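Local atomic coordinates of Na-translocating NADH-quinone reductase subunit C NqrC (Shewanella oneidensis, PDB entry 4XHF), a protein that binds flavin mononucleotide through an FMN-binding domain and belongs to a multisubunit membrane-bound flavoprotein complex. Residues Arg225-Gln228 and Arg229-Phe233; Tyr137-Leu141 and Trp142-Tyr146; Asp82-Val85 and Leu86-Asp89; Asp61-Ala64 and Lys65-Pro69. One frame throughout, in Å; residues are numbered along the deposited sequence.

Along the chain the order is interaction 4, interaction 3, interaction 2 and interaction 1, and the four fall into two touching pairs. Interactions 3 and 4, their centres 15 Å apart, meet where V85 and L86 pack on P69 and F63, so the loop before helix 90-95 is closed against the junction of helix 58-66 and strand 67-73. Interactions 1 and 2, their centres 9 Å apart, pack helix 221-234 against the hairpin 129-139/144-151, beside the flavin mononucleotide. The pairs lie far from each other: interactions 2 and 4 are 29 Å apart between centres, yet both reach the same antiparallel sheet, which thus spans from the flavin end to the N-terminal helices.

Interaction 1. Residues Arg225-Gln228 and Arg229-Phe233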
loop_
_atom_site.group_PDB
_atom_site.type_symbol
_atom_site.label_atom_id
_atom_site.label_comp_id
_atom_site.label_asym_id
_atom_site.label_seq_id
_atom_site.Cartn_x
_atom_site.Cartn_y
_atom_site.Cartn_z
ATOM N N ARG A 225 -7.072 0.693 14.187
ATOM C CA ARG A 225 -6.082 -0.257 14.679
ATOM C C ARG A 225 -5.856 -1.362 13.656
ATOM O O ARG A 225 -4.777 -1.948 13.588
ATOM C CB ARG A 225 -6.519 -0.860 16.013
ATOM C CG ARG A 225 -6.852 0.165 17.082
ATOM C CD ARG A 225 -6.126 -0.136 18.383
ATOM N NE ARG A 225 -6.578 0.729 19.475
ATOM C CZ ARG A 225 -6.943 0.308 20.685
ATOM N NH1 ARG A 225 -6.916 -0.984 21.003
ATOM N NH2 ARG A 225 -7.338 1.190 21.593
ATOM N N GLY A 226 -6.884 -1.647 12.864
ATOM C CA GLY A 226 -6.777 -2.629 11.804
ATOM C C GLY A 226 -5.826 -2.158 10.721
ATOM O O GLY A 226 -4.950 -2.904 10.284
ATOM N N VAL A 227 -6.001 -0.911 10.293
ATOM C CA VAL A 227 -5.118 -0.302 9.302
ATOM C C VAL A 227 -3.698 -0.288 9.836
ATOM O O VAL A 227 -2.741 -0.539 9.108
ATOM C CB VAL A 227 -5.557 1.137 8.959
ATOM C CG1 VAL A 227 -4.579 1.794 7.983
ATOM C CG2 VAL A 227 -6.962 1.132 8.385
ATOM N N GLN A 228 -3.578 0.007 11.123
ATOM C CA GLN A 228 -2.290 0.025 11.795
ATOM C C GLN A 228 -1.635 -1.351 11.726
ATOM O O GLN A 228 -0.450 -1.471 11.414
ATOM C CB GLN A 228 -2.473 0.465 13.247
ATOM C CG GLN A 228 -1.201 0.566 14.064
ATOM C CD GLN A 228 -1.494 0.635 15.539
ATOM O OE1 GLN A 228 -2.076 1.606 16.027
ATOM N NE2 GLN A 228 -1.103 -0.407 16.264
ATOM N N ARG A 229 -2.419 -2.388 12.002
ATOM C CA ARG A 229 -1.923 -3.758 11.968
ATOM C C ARG A 229 -1.659 -4.220 10.539
ATOM O O ARG A 229 -0.779 -5.046 10.298
ATOM C CB ARG A 229 -2.918 -4.694 12.653
ATOM C CG ARG A 229 -2.905 -4.586 14.168
ATOM C CD ARG A 229 -3.933 -5.499 14.811
ATOM N NE ARG A 229 -4.706 -4.802 15.842
ATOM C CZ ARG A 229 -6.015 -4.555 15.785
ATOM N NH1 ARG A 229 -6.752 -4.950 14.750
ATOM N NH2 ARG A 229 -6.599 -3.911 16.786
ATOM N N ALA A 230 -2.422 -3.679 9.595
ATOM C CA ALA A 230 -2.231 -4.000 8.187
ATOM C C ALA A 230 -0.847 -3.558 7.733
ATOM O O ALA A 230 -0.126 -4.315 7.087
ATOM C CB ALA A 230 -3.304 -3.341 7.341
ATOM N N MET A 231 -0.478 -2.332 8.084
ATOM C CA MET A 231 0.838 -1.815 7.738
ATOM C C MET A 231 1.932 -2.530 8.524
ATOM O O MET A 231 3.019 -2.765 8.002
ATOM C CB MET A 231 0.904 -0.310 7.989
ATOM C CG MET A 231 0.129 0.504 6.971
ATOM S SD MET A 231 0.233 2.269 7.296
ATOM C CE MET A 231 -0.983 2.899 6.144
ATOM N N GLU A 232 1.639 -2.884 9.773
ATOM C CA GLU A 232 2.610 -3.578 10.610
ATOM C C GLU A 232 3.030 -4.905 9.986
ATOM O O GLU A 232 4.198 -5.293 10.059
ATOM C CB GLU A 232 2.044 -3.824 12.006
ATOM C CG GLU A 232 3.024 -4.518 12.934
ATOM C CD GLU A 232 2.445 -4.779 14.304
ATOM O OE1 GLU A 232 1.281 -4.397 14.537
ATOM O OE2 GLU A 232 3.151 -5.372 15.147
ATOM N N PHE A 233 2.073 -5.603 9.382
ATOM C CA PHE A 233 2.362 -6.877 8.733
ATOM C C PHE A 233 3.102 -6.692 7.419
ATOM O O PHE A 233 4.107 -7.352 7.163
ATOM C CB PHE A 233 1.080 -7.664 8.463
ATOM C CG PHE A 233 1.312 -8.923 7.673
ATOM C CD1 PHE A 233 1.722 -10.084 8.307
ATOM C CD2 PHE A 233 1.151 -8.938 6.295
ATOM C CE1 PHE A 233 1.951 -11.239 7.585
ATOM C CE2 PHE A 233 1.382 -10.092 5.570
ATOM C CZ PHE A 233 1.782 -11.244 6.216
#
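In helix 221-234, which begins with flavin-pocket residues T221, M222 and T223, R229 reaches back along the turn before it and turns one face of its guanidinium to R225. R225 O lies 3.5 Å above that plane, toward its rim, while NH2 of R229 closes to 3.1 Å from CB of R225. The return path follows from R229's torsions: CG stands beside its own backbone N (chi1 -75°), and a bend at chi3 (-133°) swings the terminal group toward the earlier turn. The two guanidinium planes are nearly perpendicular, and R225 leads away from R229, its side chain ending about 5 Å from the flavin mononucleotide (nearest atoms). Beneath these side chains runs alpha-helical bonding: R225 O, G226 O, V227 O and Q228 O accept from the N-H four residues on; the A230 N to G226 O bond measures 2.7 Å. On the buried flank V227 and M231 lie side by side, V227 CG1 4.2 Å from M231 CE, and both A230 and M231 pack against F136 of strand 129-139. Q228 extends away from this flank and accepts from L201 N through OE1; R229 also rests on I107.

Interaction 2. Residues Tyr137-Leu141 and Trp142-Tyr146; sequences YGKGL and WSMIY. With FMN (flavin mononucleotide), chain E.
S143 O draws G140 N into a nearly straight bond of 2.7 Å (163° at the hydrogen), with the donor almost directly beyond the end of the carbonyl, and the same oxygen takes a CA-H contact from K139. This bond closes the turn of a beta hairpin whose strands, 129-139 and 144-151, pair antiparallel; beyond the non-hydrogen-bonded pair K139-M144, G138 and I145 exchange two backbone bonds, the I145 N to G138 O one at 2.9 Å. On the face carrying Y137, K139, M144 and Y146, the two tyrosine rings run side by side with planes only 8° apart but slid past each other. The overlap is slight: Y137 CB lies over the face of Y146, and Y146 CE2 over that of Y137; chi1 of Y137 (65°), with CG between backbone N and carbonyl carbon, turns its ring alongside that of Y146. M144, bent at both chi2 and chi3, curls back until CE lies 3.6 Å from Y137 CD2, at the ring edge and in its plane. Beyond the strands the loop serves the flavin pocket. L141 lays CG over the five-membered ring of W142, 3.7 Å from its centroid, and CD2 of L141 reaches FMN C4A at 3.6 Å; W142 instead presents an edge, CD1 being 3.9 Å from FMN O4. E168 secures this loop, accepting from L141 N, W142 N and S143 OG.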
loop_
_atom_site.group_PDB
_atom_site.type_symbol
_atom_site.label_atom_id
_atom_site.label_comp_id
_atom_site.label_asym_id
_atom_site.label_seq_id
_atom_site.Cartn_x
_atom_site.Cartn_y
_atom_site.Cartn_z
ATOM N N TYR A 137 -3.135 -4.627 2.797
ATOM C CA TYR A 137 -4.513 -4.867 3.183
ATOM C C TYR A 137 -4.558 -5.684 4.460
ATOM O O TYR A 137 -3.587 -6.345 4.823
ATOM C CB TYR A 137 -5.283 -5.572 2.062
ATOM C CG TYR A 137 -4.807 -6.971 1.746
ATOM C CD1 TYR A 137 -3.708 -7.182 0.925
ATOM C CD2 TYR A 137 -5.467 -8.082 2.255
ATOM C CE1 TYR A 137 -3.273 -8.460 0.630
ATOM C CE2 TYR A 137 -5.040 -9.363 1.964
ATOM C CZ TYR A 137 -3.945 -9.547 1.151
ATOM O OH TYR A 137 -3.519 -10.823 0.862
ATOM N N GLY A 138 -5.690 -5.616 5.147
ATOM C CA GLY A 138 -5.853 -6.302 6.412
ATOM C C GLY A 138 -7.265 -6.138 6.927
ATOM O O GLY A 138 -7.994 -5.248 6.491
ATOM N N LYS A 139 -7.658 -7.002 7.854
ATOM C CA LYS A 139 -8.995 -6.937 8.418
ATOM C C LYS A 139 -9.112 -5.750 9.361
ATOM O O LYS A 139 -8.277 -5.563 10.248
ATOM C CB LYS A 139 -9.337 -8.229 9.160
ATOM C CG LYS A 139 -10.797 -8.328 9.574
ATOM C CD LYS A 139 -10.988 -9.300 10.723
ATOM C CE LYS A 139 -12.457 -9.439 11.086
ATOM N NZ LYS A 139 -13.245 -10.074 9.996
ATOM N N GLY A 140 -10.147 -4.942 9.157
ATOM C CA GLY A 140 -10.481 -3.882 10.089
ATOM C C GLY A 140 -11.214 -4.464 11.279
ATOM O O GLY A 140 -10.681 -5.320 11.988
ATOM N N LEU A 141 -12.443 -4.007 11.492
ATOM C CA LEU A 141 -13.291 -4.542 12.552
ATOM C C LEU A 141 -14.231 -5.609 11.998
ATOM O O LEU A 141 -14.468 -6.631 12.644
ATOM C CB LEU A 141 -14.093 -3.420 13.220
ATOM C CG LEU A 141 -15.045 -3.834 14.347
ATOM C CD1 LEU A 141 -14.316 -4.558 15.472
ATOM C CD2 LEU A 141 -15.771 -2.620 14.891
ATOM N N TRP A 142 -14.744 -5.377 10.792
ATOM C CA TRP A 142 -15.762 -6.248 10.213
ATOM C C TRP A 142 -15.431 -6.707 8.800
ATOM O O TRP A 142 -16.089 -7.603 8.269
ATOM C CB TRP A 142 -17.118 -5.537 10.201
ATOM C CG TRP A 142 -17.644 -5.269 11.566
ATOM C CD1 TRP A 142 -17.855 -4.052 12.141
ATOM C CD2 TRP A 142 -18.014 -6.246 12.543
ATOM N NE1 TRP A 142 -18.341 -4.210 13.416
ATOM C CE2 TRP A 142 -18.446 -5.550 13.687
ATOM C CE3 TRP A 142 -18.024 -7.644 12.562
ATOM C CZ2 TRP A 142 -18.885 -6.200 14.835
ATOM C CZ3 TRP A 142 -18.460 -8.288 13.703
ATOM C CH2 TRP A 142 -18.885 -7.566 14.822
ATOM N N SER A 143 -14.419 -6.101 8.192
ATOM C CA SER A 143 -14.132 -6.359 6.788
ATOM C C SER A 143 -12.665 -6.181 6.435
ATOM O O SER A 143 -11.881 -5.649 7.221
ATOM C CB SER A 143 -14.973 -5.433 5.911
ATOM O OG SER A 143 -14.591 -4.083 6.108
ATOM N N MET A 144 -12.312 -6.637 5.238
ATOM C CA MET A 144 -10.982 -6.429 4.690
ATOM C C MET A 144 -10.877 -5.025 4.113
ATOM O O MET A 144 -11.784 -4.553 3.426
ATOM C CB MET A 144 -10.675 -7.467 3.609
ATOM C CG MET A 144 -10.647 -8.912 4.100
ATOM S SD MET A 144 -9.507 -9.210 5.468
ATOM C CE MET A 144 -8.007 -8.499 4.809
ATOM N N ILE A 145 -9.759 -4.369 4.399
ATOM C CA ILE A 145 -9.490 -3.028 3.904
ATOM C C ILE A 145 -8.277 -3.082 2.983
ATOM O O ILE A 145 -7.235 -3.600 3.368
ATOM C CB ILE A 145 -9.241 -2.039 5.064
ATOM C CG1 ILE A 145 -10.445 -2.021 6.016
ATOM C CG2 ILE A 145 -8.967 -0.640 4.529
ATOM C CD1 ILE A 145 -10.178 -1.333 7.343
ATOM N N TYR A 146 -8.430 -2.559 1.768
ATOM C CA TYR A 146 -7.374 -2.582 0.756
ATOM C C TYR A 146 -6.897 -1.181 0.397
ATOM O O TYR A 146 -7.694 -0.249 0.312
ATOM C CB TYR A 146 -7.866 -3.274 -0.513
ATOM C CG TYR A 146 -8.174 -4.735 -0.339
ATOM C CD1 TYR A 146 -9.337 -5.149 0.293
ATOM C CD2 TYR A 146 -7.309 -5.701 -0.822
ATOM C CE1 TYR A 146 -9.621 -6.486 0.450
ATOM C CE2 TYR A 146 -7.583 -7.038 -0.674
ATOM C CZ TYR A 146 -8.740 -7.428 -0.038
ATOM O OH TYR A 146 -9.012 -8.769 0.109
HETATM N N1 FMN E . -15.913 1.005 15.311
HETATM C C2 FMN E . -14.892 0.878 14.287
HETATM O O2 FMN E . -13.786 1.151 14.520
HETATM N N3 FMN E . -15.266 0.402 12.951
HETATM C C4 FMN E . -16.606 0.061 12.672
HETATM O O4 FMN E . -16.903 -0.326 11.601
HETATM C C4A FMN E . -17.662 0.181 13.739
HETATM N N5 FMN E . -19.009 -0.166 13.470
HETATM C C5A FMN E . -20.005 -0.036 14.525
HETATM C C6 FMN E . -21.337 -0.381 14.248
HETATM C C7 FMN E . -22.298 -0.352 15.231
HETATM C C7M FMN E . -23.705 -0.795 14.895
HETATM C C8 FMN E . -21.963 0.100 16.510
HETATM C C8M FMN E . -22.949 -0.025 17.707
HETATM C C9 FMN E . -20.620 0.534 16.784
HETATM C C9A FMN E . -19.623 0.430 15.807
HETATM N N10 FMN E . -18.234 0.780 16.077
HETATM C C10 FMN E . -17.266 0.653 15.015
HETATM C "C1'" FMN E . -17.783 1.293 17.425
HETATM C "C2'" FMN E . -16.873 0.303 18.130
HETATM O "O2'" FMN E . -17.665 -0.677 18.735
HETATM C "C3'" FMN E . -16.051 1.001 19.211
HETATM O "O3'" FMN E . -16.928 1.637 20.095
HETATM C "C4'" FMN E . -15.072 2.027 18.601
HETATM O "O4'" FMN E . -14.275 1.409 17.630
HETATM C "C5'" FMN E . -14.151 2.621 19.670
HETATM O "O5'" FMN E . -13.572 3.786 19.129
HETATM P P FMN E . -12.358 4.486 19.901
HETATM O O1P FMN E . -11.923 3.611 21.167
HETATM O O2P FMN E . -12.785 5.951 20.377
#

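Interaction 3. Residues Asp82-Val85 and Leu86-Asp89; sequences DANV and LDFD
F88 presses closely on V85: its CB lies 3.1 Å from V85 O, and its N donates to that same oxygen at 3.1 Å, approaching from well above the carbonyl plane rather than along a lone pair. R118 NH1 also donates to V85 O, so this backbone oxygen is gripped twice. One residue earlier, D87 N donates to N84 O, again at 3.1 Å and from above the plane, with an N-H...O angle of 137°. Side chains join the compact part too: V85 and L86 both rest on P69 of strand 67-73, and L86 also leans on L41 of helix 29-48. F88 CG is anti to its N (chi1 -175°), which swings the ring back toward D82 and onto L71. Contacts are looser at N84, which is exposed and whose CB comes no nearer than 4.0 Å to D87 OD2, and at D82, whose OD2 stands 3.8 Å from F88 CD1 with the carboxylate plane almost perpendicular to the ring. Two polar bonds anchor this open side: D82 OD1, met on its anti side, accepts from N84 N at 2.8 Å, and D87 OD1 forms a salt bridge with R38 NE. The loop therefore combines an Asx turn with two overlapping type I turns, N84-D87 and V85-F88, and leads to D89, the N-cap of helix 90-95, whose OD1 accepts from M92 N.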
loop_
_atom_site.group_PDB
_atom_site.type_symbol
_atom_site.label_atom_id
_atom_site.label_comp_id
_atom_site.label_asym_id
_atom_site.label_seq_id
_atom_site.Cartn_x
_atom_site.Cartn_y
_atom_site.Cartn_z
ATOM N N ASP A 82 6.111 -11.497 -15.406
ATOM C CA ASP A 82 4.720 -11.668 -15.806
ATOM C C ASP A 82 4.459 -10.881 -17.083
ATOM O O ASP A 82 4.927 -9.753 -17.234
ATOM C CB ASP A 82 3.768 -11.218 -14.696
ATOM C CG ASP A 82 2.338 -11.669 -14.936
ATOM O OD1 ASP A 82 1.650 -11.052 -15.778
ATOM O OD2 ASP A 82 1.899 -12.638 -14.281
ATOM N N ALA A 83 3.715 -11.486 -18.002
ATOM C CA ALA A 83 3.460 -10.882 -19.302
ATOM C C ALA A 83 2.612 -9.615 -19.183
ATOM O O ALA A 83 2.796 -8.666 -19.947
ATOM C CB ALA A 83 2.782 -11.887 -20.214
ATOM N N ASN A 84 1.689 -9.607 -18.224
ATOM C CA ASN A 84 0.808 -8.462 -18.000
ATOM C C ASN A 84 0.712 -8.120 -16.518
ATOM O O ASN A 84 -0.273 -8.451 -15.856
ATOM C CB ASN A 84 -0.587 -8.735 -18.565
ATOM C CG ASN A 84 -0.605 -8.779 -20.080
ATOM O OD1 ASN A 84 -0.526 -7.744 -20.743
ATOM N ND2 ASN A 84 -0.719 -9.978 -20.636
ATOM N N VAL A 85 1.739 -7.444 -16.014
ATOM C CA VAL A 85 1.846 -7.126 -14.595
ATOM C C VAL A 85 0.657 -6.296 -14.108
ATOM O O VAL A 85 0.174 -6.497 -12.996
ATOM C CB VAL A 85 3.173 -6.375 -14.301
ATOM C CG1 VAL A 85 3.244 -5.908 -12.851
ATOM C CG2 VAL A 85 4.365 -7.267 -14.614
ATOM N N LEU A 86 0.177 -5.377 -14.939
ATOM C CA LEU A 86 -0.908 -4.487 -14.532
ATOM C C LEU A 86 -2.234 -5.230 -14.383
ATOM O O LEU A 86 -3.115 -4.793 -13.641
ATOM C CB LEU A 86 -1.069 -3.340 -15.533
ATOM C CG LEU A 86 -0.092 -2.166 -15.415
ATOM C CD1 LEU A 86 -0.381 -1.141 -16.498
ATOM C CD2 LEU A 86 -0.164 -1.508 -14.046
ATOM N N ASP A 87 -2.374 -6.350 -15.090
ATOM C CA ASP A 87 -3.594 -7.150 -15.028
ATOM C C ASP A 87 -3.476 -8.285 -14.014
ATOM O O ASP A 87 -4.400 -9.086 -13.858
ATOM C CB ASP A 87 -3.928 -7.719 -16.409
ATOM C CG ASP A 87 -4.385 -6.650 -17.383
ATOM O OD1 ASP A 87 -5.021 -5.669 -16.941
ATOM O OD2 ASP A 87 -4.110 -6.789 -18.593
ATOM N N PHE A 88 -2.344 -8.346 -13.322
ATOM C CA PHE A 88 -2.117 -9.375 -12.313
ATOM C C PHE A 88 -3.187 -9.315 -11.224
ATOM O O PHE A 88 -3.419 -8.262 -10.631
ATOM C CB PHE A 88 -0.721 -9.219 -11.704
ATOM C CG PHE A 88 -0.357 -10.302 -10.730
ATOM C CD1 PHE A 88 0.037 -11.553 -11.175
ATOM C CD2 PHE A 88 -0.396 -10.067 -9.367
ATOM C CE1 PHE A 88 0.375 -12.549 -10.280
ATOM C CE2 PHE A 88 -0.057 -11.058 -8.468
ATOM C CZ PHE A 88 0.328 -12.299 -8.924
ATOM N N ASP A 89 -3.844 -10.447 -10.981
ATOM C CA ASP A 89 -4.898 -10.539 -9.971
ATOM C C ASP A 89 -4.325 -10.987 -8.630
ATOM O O ASP A 89 -4.045 -12.169 -8.430
ATOM C CB ASP A 89 -5.992 -11.510 -10.426
ATOM C CG ASP A 89 -7.255 -11.406 -9.589
ATOM O OD1 ASP A 89 -7.182 -10.932 -8.436
ATOM O OD2 ASP A 89 -8.329 -11.800 -10.089
#

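Interaction 4. Residues Asp61-Ala64 and Lys65-Pro69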
loop_
_atom_site.group_PDB
_atom_site.type_symbol
_atom_site.label_atom_id
_atom_site.label_comp_id
_atom_site.label_asym_id
_atom_site.label_seq_id
_atom_site.Cartn_x
_atom_site.Cartn_y
_atom_site.Cartn_z
ATOM N N ASP A 61 -0.527 8.384 -19.663
ATOM C CA ASP A 61 0.773 8.712 -20.237
ATOM C C ASP A 61 1.784 9.002 -19.134
ATOM O O ASP A 61 2.951 8.630 -19.234
ATOM C CB ASP A 61 0.663 9.919 -21.175
ATOM C CG ASP A 61 -0.477 9.790 -22.171
ATOM O OD1 ASP A 61 -0.872 8.649 -22.491
ATOM O OD2 ASP A 61 -0.977 10.837 -22.635
ATOM N N ILE A 62 1.327 9.673 -18.084
ATOM C CA ILE A 62 2.185 10.011 -16.957
ATOM C C ILE A 62 2.623 8.738 -16.241
ATOM O O ILE A 62 3.788 8.590 -15.877
ATOM C CB ILE A 62 1.464 10.962 -15.976
ATOM C CG1 ILE A 62 1.230 12.315 -16.654
ATOM C CG2 ILE A 62 2.280 11.158 -14.695
ATOM C CD1 ILE A 62 0.291 13.235 -15.916
ATOM N N PHE A 63 1.684 7.818 -16.054
ATOM C CA PHE A 63 1.978 6.538 -15.422
ATOM C C PHE A 63 2.997 5.760 -16.248
ATOM O O PHE A 63 3.992 5.267 -15.719
ATOM C CB PHE A 63 0.696 5.720 -15.252
ATOM C CG PHE A 63 0.893 4.422 -14.520
ATOM C CD1 PHE A 63 1.349 3.295 -15.186
ATOM C CD2 PHE A 63 0.609 4.323 -13.167
ATOM C CE1 PHE A 63 1.528 2.099 -14.515
ATOM C CE2 PHE A 63 0.784 3.128 -12.492
ATOM C CZ PHE A 63 1.244 2.016 -13.167
ATOM N N ALA A 64 2.743 5.666 -17.548
ATOM C CA ALA A 64 3.580 4.874 -18.442
ATOM C C ALA A 64 5.028 5.358 -18.455
ATOM O O ALA A 64 5.952 4.563 -18.621
ATOM C CB ALA A 64 3.006 4.901 -19.849
ATOM N N LYS A 65 5.223 6.660 -18.273
ATOM C CA LYS A 65 6.556 7.248 -18.332
ATOM C C LYS A 65 7.271 7.201 -16.989
ATOM O O LYS A 65 8.467 6.920 -16.929
ATOM C CB LYS A 65 6.475 8.697 -18.814
ATOM C CG LYS A 65 7.821 9.413 -18.883
ATOM C CD LYS A 65 8.826 8.631 -19.721
ATOM C CE LYS A 65 10.041 9.466 -20.092
ATOM N NZ LYS A 65 10.872 9.865 -18.920
ATOM N N SER A 66 6.536 7.473 -15.917
ATOM C CA SER A 66 7.151 7.701 -14.611
ATOM C C SER A 66 7.030 6.526 -13.641
ATOM O O SER A 66 7.540 6.604 -12.523
ATOM C CB SER A 66 6.538 8.948 -13.969
ATOM O OG SER A 66 6.816 10.103 -14.742
ATOM N N VAL A 67 6.368 5.449 -14.059
ATOM C CA VAL A 67 6.151 4.307 -13.172
ATOM C C VAL A 67 6.590 3.000 -13.826
ATOM O O VAL A 67 6.335 2.763 -15.008
ATOM C CB VAL A 67 4.667 4.190 -12.744
ATOM C CG1 VAL A 67 4.484 3.058 -11.742
ATOM C CG2 VAL A 67 4.180 5.495 -12.133
ATOM N N LYS A 68 7.259 2.167 -13.033
ATOM C CA LYS A 68 7.697 0.843 -13.455
ATOM C C LYS A 68 7.040 -0.226 -12.588
ATOM O O LYS A 68 7.473 -0.456 -11.459
ATOM C CB LYS A 68 9.220 0.727 -13.369
ATOM C CG LYS A 68 9.766 -0.629 -13.776
ATOM C CD LYS A 68 11.282 -0.590 -13.941
ATOM C CE LYS A 68 11.959 -1.704 -13.162
ATOM N NZ LYS A 68 13.444 -1.562 -13.100
ATOM N N PRO A 69 5.980 -0.870 -13.100
ATOM C CA PRO A 69 5.352 -1.952 -12.335
ATOM C C PRO A 69 6.269 -3.162 -12.210
ATOM O O PRO A 69 6.977 -3.500 -13.159
ATOM C CB PRO A 69 4.101 -2.293 -13.157
ATOM C CG PRO A 69 3.875 -1.115 -14.042
ATOM C CD PRO A 69 5.234 -0.571 -14.334
HETATM O O HOH W 1 5.454 11.519 -16.310
HETATM O O HOH W 2 4.987 1.841 -17.099
#
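The ring of F63 carries V67 squarely on one face: V67 CB stands 3.9 Å above the ring, over its centre and only 4° off the normal. The CG1 branch of V67 reaches outward to F63 CZ at 3.7 Å, while V67 CG2 lies 3.9 Å from F63 CD2, so the methyls meet the ring's outer end and its CD2 side. P69 CG adds an oblique contact with F63 CE1 at 4.0 Å. F63 holds CG anti to its backbone N (chi1 -176°), carrying the ring forward beneath the chain that leaves the helix. The backbone follows the same path. S66 N donates to I62 O at 3.0 Å in a regular helical bond, and V67 N still reaches F63 O at 2.9 Å although V67 itself has left helical angles; the bend at its hydrogen, 130°, marks this last turn. Past it a water bridges two carbonyls, donating to A64 O and, at 2.7 Å, to V67 O. This is the passage from helix 58-66 straight into strand 67-73, without an intervening loop. Backbone hydrogen bonds of S66, the last helix residue, with F123 and of K68 with K121 tie the junction to strand 113-123. F120 of that strand touches F63, V67 and P69, and helix 29-48 closes over F63 with Q42 and V45 and over V67 with L46.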